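Local coordinates for protein chitinase (Thermococcus chitonophagus, PDB 5XSW) that probably cleaves internal glycosidic bonds of chitin as an endochitinase, its helical domain holding N-acetylglucosamine units in a pocket, at residues L209-N214 and G248-V252; I243-I249 and M278-L282; E41-K45 and S91-P95. All blocks are in the same frame, centred on the assembly; numbering follows the deposited sequence.

Contact 1 (L209-N214 and G248-V252); sequences LAAKEN and GIFQV. With NAG (2-acetamido-2-deoxy-beta-D-glucopyranose), chain C; NDG (2-acetamido-2-deoxy-alpha-D-glucopyranose), chain B; GOL (glycerol), chain I.
Ala210 meets the Phe250 ring obliquely, its CB 4.2 Å from the ring centroid in an off-centre CH-pi contact, and Leu209 CD2 approaches at a similar slant, 4.2 Å from Phe250 CD1. A methyl group is small enough to let the helix lie this close to the loop. The flat amide of Gln251 is held through both its polar atoms: NE2 donates in the amide plane to Gly248 O (2.9 Å, 174° at the hydrogen), and OE1 accepts from NAG O3 at 2.7 Å. A bend at chi2 (-79°) folds the chain back so that the amide can do both. Asn214, its amide plane turned 55° from that of Gln251, sends a weak bond from ND2 to Gly248 O (3.3 Å), while its OD1 accepts from Gln242 N. With an alanine at Gln251, NAG O3 would probably lose its acceptor and Gly248 O its one strong donor, leaving weak bonds from Asn214 ND2 and the backbone N. Glu213 adds to the glycan pocket: OE2 accepts from NAG O4 at 2.6 Å, OE1 bonds His374 and a glycerol probably from the crystallisation liquor, and the backbone O takes NAG N2 (2.7 Å). Lys212 NZ bonds NDG O3, Gly372 O and Asn174 OD1. Helix 203-214 thus packs on the loop before helix 254-263, with Phe250 reaching helix 288-311 and Tyr336 of helix 327-338 bonding Phe250 O.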
# COMPACT_ATOMS: atom_id res chain seq x y z
N LEU A 209 10.57 16.00 -9.64
CA LEU A 209 9.43 15.34 -9.02
C LEU A 209 9.22 15.98 -7.62
O LEU A 209 8.11 16.34 -7.27
CB LEU A 209 9.67 13.84 -8.90
CG LEU A 209 8.47 13.06 -8.24
CD1 LEU A 209 7.11 13.25 -9.00
CD2 LEU A 209 8.82 11.58 -8.15
N ALA A 210 10.30 16.13 -6.85
CA ALA A 210 10.14 16.71 -5.50
C ALA A 210 9.64 18.16 -5.59
O ALA A 210 8.93 18.64 -4.69
CB ALA A 210 11.47 16.65 -4.71
N ALA A 211 10.07 18.89 -6.62
CA ALA A 211 9.69 20.29 -6.73
C ALA A 211 8.14 20.40 -6.94
O ALA A 211 7.43 21.22 -6.29
CB ALA A 211 10.46 20.96 -7.89
N LYS A 212 7.62 19.57 -7.84
CA LYS A 212 6.17 19.53 -8.11
C LYS A 212 5.42 19.06 -6.87
O LYS A 212 4.40 19.68 -6.48
CB LYS A 212 5.88 18.60 -9.32
CG LYS A 212 4.37 18.34 -9.54
CD LYS A 212 3.63 19.68 -9.79
CE LYS A 212 2.19 19.60 -9.30
NZ LYS A 212 1.43 20.86 -9.38
N GLU A 213 5.88 17.98 -6.25
CA GLU A 213 5.13 17.35 -5.14
C GLU A 213 5.05 18.22 -3.90
O GLU A 213 4.01 18.23 -3.22
CB GLU A 213 5.75 16.02 -4.74
CG GLU A 213 5.50 14.93 -5.83
CD GLU A 213 4.05 14.48 -5.93
OE1 GLU A 213 3.80 13.63 -6.83
OE2 GLU A 213 3.20 14.89 -5.07
N ASN A 214 6.16 18.89 -3.55
CA ASN A 214 6.16 19.67 -2.29
C ASN A 214 7.28 20.69 -2.23
O ASN A 214 7.83 20.94 -1.16
CB ASN A 214 6.26 18.67 -1.10
CG ASN A 214 5.99 19.29 0.29
OD1 ASN A 214 5.41 20.37 0.42
ND2 ASN A 214 6.44 18.57 1.34
N GLY A 248 6.78 13.65 3.13
CA GLY A 248 8.11 14.06 2.66
C GLY A 248 8.05 14.91 1.41
O GLY A 248 6.98 15.31 0.96
N ILE A 249 9.21 15.16 0.82
CA ILE A 249 9.22 16.08 -0.32
C ILE A 249 8.78 15.37 -1.60
O ILE A 249 8.44 16.04 -2.54
CB ILE A 249 10.61 16.69 -0.53
CG1 ILE A 249 11.69 15.61 -0.74
CG2 ILE A 249 11.05 17.56 0.73
CD1 ILE A 249 13.11 16.25 -1.17
N PHE A 250 8.78 14.05 -1.62
CA PHE A 250 8.25 13.25 -2.79
C PHE A 250 6.79 12.86 -2.66
O PHE A 250 6.21 12.30 -3.59
CB PHE A 250 9.09 11.97 -2.91
CG PHE A 250 10.53 12.27 -3.28
CD1 PHE A 250 10.83 12.69 -4.59
CD2 PHE A 250 11.53 12.25 -2.29
CE1 PHE A 250 12.17 13.01 -4.96
CE2 PHE A 250 12.90 12.57 -2.62
CZ PHE A 250 13.21 12.92 -3.96
N GLN A 251 6.21 13.10 -1.46
CA GLN A 251 4.77 12.80 -1.18
C GLN A 251 4.46 11.36 -1.44
O GLN A 251 3.49 11.00 -2.10
CB GLN A 251 3.84 13.72 -2.00
CG GLN A 251 4.07 15.22 -1.59
CD GLN A 251 3.33 15.54 -0.25
OE1 GLN A 251 2.09 15.64 -0.26
NE2 GLN A 251 4.05 15.62 0.88
N VAL A 252 5.33 10.50 -0.93
CA VAL A 252 5.07 9.07 -0.97
C VAL A 252 4.11 8.74 0.22
O VAL A 252 4.50 8.96 1.36
CB VAL A 252 6.37 8.23 -0.81
CG1 VAL A 252 5.99 6.72 -0.70
CG2 VAL A 252 7.37 8.49 -2.01
C1 NAG C . 0.88 18.87 -4.45
C2 NAG C . 0.65 18.01 -3.27
C3 NAG C . 0.88 16.54 -3.60
C4 NAG C . 0.11 16.09 -4.81
C5 NAG C . 0.45 16.99 -5.94
C6 NAG C . -0.38 16.58 -7.13
C7 NAG C . 1.09 18.75 -0.89
C8 NAG C . 2.12 19.15 0.20
N2 NAG C . 1.55 18.43 -2.18
O3 NAG C . 0.54 15.67 -2.50
O4 NAG C . 0.56 14.79 -5.25
O5 NAG C . 0.13 18.39 -5.62
O6 NAG C . -0.05 17.59 -8.08
O7 NAG C . -0.13 18.66 -0.68
C1 NDG B . 0.21 24.05 -5.61
C2 NDG B . -0.08 22.95 -6.62
C3 NDG B . -0.24 21.61 -5.99
C4 NDG B . 0.87 21.24 -5.01
C5 NDG B . 1.07 22.37 -3.99
C6 NDG B . 2.36 22.18 -3.20
C7 NDG B . -1.29 23.60 -8.72
C8 NDG B . -2.61 23.92 -9.50
O5 NDG B . 1.27 23.64 -4.65
O3 NDG B . -0.28 20.64 -7.06
O4 NDG B . 0.42 20.18 -4.17
O6 NDG B . 2.44 23.16 -2.15
O7 NDG B . -0.21 23.53 -9.28
N2 NDG B . -1.31 23.31 -7.32
O1 NDG B . -0.90 24.28 -4.84
C1 GOL I . -0.14 10.27 -5.30
O1 GOL I . 0.34 8.96 -5.14
C2 GOL I . 0.86 11.10 -4.57
O2 GOL I . 1.12 10.55 -3.28
C3 GOL I . 2.07 11.42 -5.44
O3 GOL I . 1.73 12.21 -6.59

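Contact 2 (I243-I249 and M278-L282); sequences IDHPDGI and MKVSL. With PO4 (phosphate ion), chain F.
A type I beta turn from His245 to Gly248, closed by Gly248 N to His245 O (2.9 Å), lies against the extended chain that leaves helix 274-278, with Gly248 CA 3.2 Å from Met278 O. Glycine suits this place twice over: its phi is positive (79°), and a CB would run into Met278 O. The turn is stiffened by Asp247 N, which donates to His245 ND1 at 3.0 Å in the plane of the imidazole. No direct hydrogen bond joins the two segments. Ile243 O and Val280 O, both acceptors, stand 3.2 Å apart, and water supplies the missing protons: one molecule donates to Ile243 O and His245 O while accepting from Val280 N, and a second donates to Val280 O and Asp244 OD1. Another links Met278 O to Ile249 N. Between these bridges the packing is apolar. Ile243 CD1 meets Val280 CG2 at 3.8 Å, the two side chains crossing at about a right angle, and Ile249 CG2 touches that same methyl. With CG1 anti to its own backbone N (chi1 -164°), Ile243 also lays this branch against the Ser281 carbonyl carbon, 3.5 Å away. Lys279, extended along its whole length (chi1 -176°), runs its methylenes past the turn until CE is 3.3 Å from Asp244 O. The backbone N atoms of Ile243 and Asp244, with Tyr228 OH, hold a phosphate ion, probably from the crystallisation liquor. Val280 and Met278 pack on helix 288-311, Ile243 and Leu282 on Tyr228 of strand 228-232, and the turn faces Gly341, Glu344 and Ala345 of the second subunit.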
# COMPACT_ATOMS: atom_id res chain seq x y z
N ILE A 243 7.68 21.30 5.23
CA ILE A 243 8.86 20.49 5.52
C ILE A 243 8.56 19.42 6.54
O ILE A 243 9.31 18.43 6.67
CB ILE A 243 10.07 21.40 6.05
CG1 ILE A 243 11.41 20.63 5.99
CG2 ILE A 243 9.84 21.78 7.56
CD1 ILE A 243 11.99 20.47 4.62
N ASP A 244 7.50 19.59 7.32
CA ASP A 244 7.14 18.55 8.28
C ASP A 244 6.07 17.55 7.79
O ASP A 244 5.55 16.75 8.55
CB ASP A 244 6.64 19.18 9.56
CG ASP A 244 7.73 20.08 10.18
OD1 ASP A 244 8.89 19.62 10.31
OD2 ASP A 244 7.43 21.25 10.39
N HIS A 245 5.74 17.62 6.52
CA HIS A 245 4.73 16.68 5.99
C HIS A 245 5.20 15.24 6.13
O HIS A 245 6.31 14.90 5.75
CB HIS A 245 4.44 17.02 4.53
CG HIS A 245 3.13 16.48 4.05
ND1 HIS A 245 2.89 15.13 3.97
CD2 HIS A 245 1.97 17.10 3.68
CE1 HIS A 245 1.66 14.92 3.50
NE2 HIS A 245 1.08 16.10 3.33
N PRO A 246 4.37 14.36 6.72
CA PRO A 246 4.79 12.97 6.93
C PRO A 246 5.12 12.26 5.61
O PRO A 246 5.86 11.29 5.64
CB PRO A 246 3.54 12.28 7.55
CG PRO A 246 2.76 13.53 8.20
CD PRO A 246 3.01 14.64 7.22
N ASP A 247 4.58 12.74 4.50
CA ASP A 247 4.89 12.04 3.22
C ASP A 247 6.14 12.64 2.53
O ASP A 247 6.51 12.17 1.46
CB ASP A 247 3.68 12.11 2.25
CG ASP A 247 2.43 11.41 2.86
OD1 ASP A 247 2.57 10.57 3.74
OD2 ASP A 247 1.33 11.71 2.42
N GLY A 248 6.78 13.65 3.13
CA GLY A 248 8.11 14.06 2.66
C GLY A 248 8.05 14.91 1.41
O GLY A 248 6.98 15.31 0.96
N ILE A 249 9.21 15.16 0.82
CA ILE A 249 9.22 16.08 -0.32
C ILE A 249 8.78 15.37 -1.60
O ILE A 249 8.44 16.04 -2.54
CB ILE A 249 10.61 16.69 -0.53
CG1 ILE A 249 11.69 15.61 -0.74
CG2 ILE A 249 11.05 17.56 0.73
CD1 ILE A 249 13.11 16.25 -1.17
N MET A 278 10.44 8.80 5.13
CA MET A 278 10.02 9.86 4.22
C MET A 278 10.04 11.27 4.87
O MET A 278 10.22 12.27 4.19
CB MET A 278 8.60 9.63 3.69
CG MET A 278 8.35 8.24 2.97
SD MET A 278 9.69 8.01 1.72
CE MET A 278 9.37 9.41 0.80
N LYS A 279 9.79 11.34 6.17
CA LYS A 279 9.55 12.65 6.78
C LYS A 279 10.88 13.38 7.12
O LYS A 279 11.63 12.97 7.99
CB LYS A 279 8.69 12.51 8.08
CG LYS A 279 8.31 13.92 8.71
CD LYS A 279 7.58 13.63 10.11
CE LYS A 279 7.13 14.96 10.78
NZ LYS A 279 7.00 14.71 12.25
N VAL A 280 11.14 14.47 6.43
CA VAL A 280 12.39 15.19 6.60
C VAL A 280 12.11 16.34 7.58
O VAL A 280 11.09 16.33 8.24
CB VAL A 280 12.95 15.73 5.28
CG1 VAL A 280 13.41 14.55 4.32
CG2 VAL A 280 11.94 16.63 4.58
N SER A 281 13.04 17.26 7.69
CA SER A 281 12.87 18.43 8.51
C SER A 281 13.93 19.42 8.10
O SER A 281 14.71 19.15 7.22
CB SER A 281 12.98 18.10 10.00
OG SER A 281 14.30 17.75 10.33
N LEU A 282 13.95 20.56 8.74
CA LEU A 282 14.98 21.56 8.46
C LEU A 282 16.40 21.10 8.85
O LEU A 282 17.38 21.61 8.32
CB LEU A 282 14.63 22.87 9.20
CG LEU A 282 13.37 23.54 8.66
CD1 LEU A 282 13.03 24.77 9.53
CD2 LEU A 282 13.57 23.99 7.21
P PO4 F . 5.39 22.80 7.53
O1 PO4 F . 5.54 22.91 9.05
O2 PO4 F . 6.64 23.51 6.84
O3 PO4 F . 4.20 23.58 7.09
O4 PO4 F . 5.17 21.30 7.13
O HOH W 1 8.75 16.02 5.49
O HOH W 2 9.74 17.26 10.42
O HOH W 3 11.83 21.14 10.70
O HOH W 4 11.07 13.24 1.82

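Contact 3 (E41-K45 and S91-P95); sequences ETTGK and SGDNP
Thr43 fits its hydroxyl into the bend of 91-95, where OG1 both gives and receives: it donates to Ser91 O at 2.8 Å, in the carbonyl plane and on a lone pair, and accepts from Asn94 N at 3.0 Å. The torsion explains the reach. With chi1 at 54°, OG1 stands between Thr43's own backbone N and carbonyl carbon, facing the loop, while CG2 is carried anti to the carbonyl carbon, to within 3.7 Å of Asp93 OD1 and 4.0 Å of Asn94 CB. A threonine therefore serves here with both branches, one polar and one apolar. Its backbone N adds a bond to Asn94 O (2.9 Å), the donor lying well above the carbonyl plane. Thr42 takes a different rotamer: chi1 of 174° sets OG1 anti to the backbone N and beside the carbonyl carbon, from where it donates to Pro95 O at a short 2.5 Å and accepts from Gly44 N at 2.9 Å, forming an ST turn. Both loops cross from one antiparallel sheet to the other in the N-terminal beta domain: 41-45 leads from strand 32-41 of one sheet to strand 45-51 of the other, and 91-95 leads back from strand 80-89 to strand 98-104. Glycines suit the tight spots. At Gly92 a CB would clash with Thr43 CB, and positive phi (78°) favours glycine anyway; at Gly44 a CB would be crowded by Thr42 OG1. Beyond the loops, Thr42 rests on Val66 of strand 65-69, and Thr43 on Asn64.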
# COMPACT_ATOMS: atom_id res chain seq x y z
N GLU A 41 10.34 -27.89 -24.44
CA GLU A 41 10.07 -28.27 -25.82
C GLU A 41 9.97 -29.78 -25.93
O GLU A 41 10.65 -30.51 -25.21
CB GLU A 41 11.15 -27.70 -26.74
CG GLU A 41 11.01 -26.19 -26.91
CD GLU A 41 12.26 -25.51 -27.52
OE1 GLU A 41 12.09 -24.45 -28.16
OE2 GLU A 41 13.39 -26.00 -27.35
N THR A 42 9.06 -30.23 -26.79
CA THR A 42 8.98 -31.62 -27.21
C THR A 42 8.29 -31.69 -28.58
O THR A 42 7.46 -30.84 -28.92
CB THR A 42 8.23 -32.47 -26.18
OG1 THR A 42 8.05 -33.80 -26.68
CG2 THR A 42 6.83 -31.84 -25.88
N THR A 43 8.68 -32.68 -29.40
CA THR A 43 7.96 -32.95 -30.65
C THR A 43 6.88 -34.01 -30.40
O THR A 43 6.07 -34.30 -31.28
CB THR A 43 8.93 -33.46 -31.76
OG1 THR A 43 9.67 -34.58 -31.26
CG2 THR A 43 9.91 -32.37 -32.12
N GLY A 44 6.91 -34.62 -29.22
CA GLY A 44 5.92 -35.62 -28.87
C GLY A 44 4.56 -34.99 -28.54
O GLY A 44 4.38 -33.78 -28.69
N LYS A 45 3.62 -35.81 -28.08
CA LYS A 45 2.28 -35.32 -27.78
C LYS A 45 2.13 -35.31 -26.28
O LYS A 45 2.40 -36.32 -25.64
CB LYS A 45 1.19 -36.20 -28.41
CG LYS A 45 -0.23 -35.92 -27.84
CD LYS A 45 -1.34 -36.70 -28.61
CE LYS A 45 -2.20 -35.78 -29.50
NZ LYS A 45 -3.38 -36.47 -30.18
N SER A 91 7.18 -39.09 -30.30
CA SER A 91 6.99 -38.90 -31.72
C SER A 91 7.88 -37.78 -32.16
O SER A 91 8.24 -36.93 -31.34
CB SER A 91 5.51 -38.61 -32.04
OG SER A 91 5.38 -37.79 -33.17
N GLY A 92 8.27 -37.78 -33.43
CA GLY A 92 9.11 -36.72 -33.98
C GLY A 92 10.56 -36.91 -33.58
O GLY A 92 10.92 -37.87 -32.88
N ASP A 93 11.40 -35.98 -34.02
CA ASP A 93 12.83 -36.13 -33.83
C ASP A 93 13.41 -35.58 -32.50
O ASP A 93 14.62 -35.72 -32.25
CB ASP A 93 13.58 -35.48 -35.01
CG ASP A 93 13.32 -33.97 -35.14
OD1 ASP A 93 12.76 -33.33 -34.22
OD2 ASP A 93 13.71 -33.40 -36.18
N ASN A 94 12.58 -34.97 -31.65
CA ASN A 94 13.12 -34.44 -30.37
C ASN A 94 12.03 -34.57 -29.34
O ASN A 94 11.45 -33.57 -28.93
CB ASN A 94 13.54 -32.99 -30.55
CG ASN A 94 14.67 -32.55 -29.60
OD1 ASN A 94 15.02 -33.21 -28.58
ND2 ASN A 94 15.26 -31.46 -29.96
N PRO A 95 11.68 -35.81 -28.99
CA PRO A 95 10.47 -36.08 -28.21
C PRO A 95 10.65 -35.90 -26.69
O PRO A 95 9.69 -35.60 -26.00
CB PRO A 95 10.20 -37.55 -28.53
CG PRO A 95 11.61 -38.12 -28.72
CD PRO A 95 12.33 -37.05 -29.46

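Contacts 1 and 2 belong to the largely helical part of the chain and are buried; contact 3 is partly exposed, in the beta domain on the opposite side of the chain's centre, its own centre about 57 and 62 Å from theirs. The first two hold the same loop, sharing Gly248 and Ile249, and a probable hydrogen bond from Val252 N to Asp247 O (3.1 Å) ties them. In contact 1 the loop helps line the glycan pocket, with amide and carboxylate groups turned to sugar; in contact 2 it is joined to 278-282 by aliphatic packing and bridging waters. Contact 3, far from the sugars, relies instead on direct hydrogen bonds from threonine hydroxyls and backbone.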